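PDB 3BRQ: HTH-type transcriptional regulator AscG, which represses transcription of the cryptic asc operon of Escherichia coli as a DNA-binding regulator of the LacI family. Local coordinates for residues Asp95-Asp98 with Pro103-Val106. Numbering follows the deposited sequence.
Sequences DIID and PIMV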
loop_
_atom_site.group_PDB
_atom_site.type_symbol
_atom_site.label_atom_id
_atom_site.label_comp_id
_atom_site.label_asym_id
_atom_site.label_seq_id
_atom_site.Cartn_x
_atom_site.Cartn_y
_atom_site.Cartn_z
ATOM N N ASP B 95 -21.596 -20.222 8.586
ATOM C CA ASP B 95 -21.588 -21.666 8.335
ATOM C C ASP B 95 -20.177 -22.199 8.457
ATOM O O ASP B 95 -19.950 -23.266 9.038
ATOM C CB ASP B 95 -22.149 -21.973 6.954
ATOM C CG ASP B 95 -23.683 -21.876 6.896
ATOM O OD1 ASP B 95 -24.340 -21.833 7.944
ATOM O OD2 ASP B 95 -24.217 -21.857 5.766
ATOM N N ILE B 96 -19.208 -21.437 7.957
ATOM C CA ILE B 96 -17.822 -21.859 8.098
ATOM C C ILE B 96 -17.482 -22.045 9.565
ATOM O O ILE B 96 -16.963 -23.098 9.944
ATOM C CB ILE B 96 -16.849 -20.931 7.324
ATOM C CG1 ILE B 96 -16.948 -21.223 5.827
ATOM C CG2 ILE B 96 -15.366 -21.164 7.708
ATOM C CD1 ILE B 96 -16.794 -20.024 4.967
ATOM N N ILE B 97 -17.811 -21.054 10.393
ATOM C CA ILE B 97 -17.402 -21.039 11.795
ATOM C C ILE B 97 -17.977 -22.226 12.542
ATOM O O ILE B 97 -17.275 -22.884 13.347
ATOM C CB ILE B 97 -17.764 -19.708 12.493
ATOM C CG1 ILE B 97 -16.857 -18.577 11.958
ATOM C CG2 ILE B 97 -17.577 -19.846 14.001
ATOM C CD1 ILE B 97 -17.323 -17.173 12.299
ATOM N N ASP B 98 -19.241 -22.511 12.237
ATOM C CA ASP B 98 -19.973 -23.619 12.853
ATOM C C ASP B 98 -19.404 -24.997 12.423
ATOM O O ASP B 98 -19.346 -25.935 13.234
ATOM C CB ASP B 98 -21.446 -23.546 12.424
ATOM C CG ASP B 98 -22.197 -22.396 13.062
ATOM O OD1 ASP B 98 -21.685 -21.777 14.029
ATOM O OD2 ASP B 98 -23.340 -22.120 12.605
ATOM N N PRO B 103 -10.549 -22.011 16.278
ATOM C CA PRO B 103 -11.005 -20.646 16.402
ATOM C C PRO B 103 -10.892 -19.923 15.046
ATOM O O PRO B 103 -9.785 -19.826 14.504
ATOM C CB PRO B 103 -9.998 -20.042 17.388
ATOM C CG PRO B 103 -9.490 -21.212 18.128
ATOM C CD PRO B 103 -9.336 -22.232 17.081
ATOM N N ILE B 104 -12.021 -19.467 14.514
ATOM C CA ILE B 104 -12.063 -18.689 13.249
ATOM C C ILE B 104 -12.719 -17.349 13.520
ATOM O O ILE B 104 -13.824 -17.291 14.085
ATOM C CB ILE B 104 -12.806 -19.406 12.087
ATOM C CG1 ILE B 104 -12.145 -20.746 11.799
ATOM C CG2 ILE B 104 -12.824 -18.506 10.780
ATOM C CD1 ILE B 104 -12.933 -21.636 10.878
HETATM N N MSE B 105 -12.040 -16.264 13.173
HETATM C CA MSE B 105 -12.642 -14.955 13.354
HETATM C C MSE B 105 -12.647 -14.160 12.057
HETATM O O MSE B 105 -11.758 -14.367 11.222
HETATM C CB MSE B 105 -11.913 -14.201 14.476
HETATM C CG MSE B 105 -12.362 -14.766 15.866
HETATM SE SE MSE B 105 -11.679 -13.785 17.363
HETATM C CE MSE B 105 -12.686 -12.162 17.291
ATOM N N VAL B 106 -13.593 -13.223 11.932
ATOM C CA VAL B 106 -13.793 -12.438 10.710
ATOM C C VAL B 106 -13.510 -10.966 11.007
ATOM O O VAL B 106 -13.902 -10.449 12.042
ATOM C CB VAL B 106 -15.246 -12.642 10.095
ATOM C CG1 VAL B 106 -16.282 -12.140 11.036
ATOM C CG2 VAL B 106 -15.405 -11.916 8.742
#
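Ile104 meets Ile96 and Ile97 where helix 90-98 packs on strand 104-107. Strand 80-84, helix 90-98 and strand 104-107 form a beta-alpha-beta unit in the periplasmic binding protein-like fold of LacI-family repressors, and the contact joins the last two elements of this unit. The contact is apolar, and no hydrogen bond crosses it.

Pro103 leads into the strand. Its backbone pairs with Ile81 of strand 80-84, and its ring lies on the far side, against Met269.

Ile104 is the first strand residue to face the helix. The two backbones come nearest here, with 6.0 Å between the CA atoms of Ile97 and Ile104. CG1 of Ile104 stands beside the backbone N (chi1 -58°) and anti to the carbonyl carbon, and the extended branch (chi2 169°) carries CD1 to the helix. There CD1 touches CG2 of Ile96 at 4.0 Å. These two side chains cross at about a right angle. Ile97 runs past Ile104 in the opposite direction, and its CG1 lies 4.1 Å from Ile104 CB. The carbonyl O of Ile104 is buried without a polar partner in the model. The CG1 and CD1 atoms of Ile97 both lie 3.9 Å from this Ile104 O.

Selenomethionine Met105 turns to the other face of the sheet. Its side chain packs on Ile262, Arg265 and Leu266 of helix 255-270. One sheet strand is thus covered by a helix on each face.

Val106 also turns to the helix side, where its side chain touches Ile83, Pro85 and Leu111. Its backbone is hydrogen-bonded to the backbones of His117 and Val119.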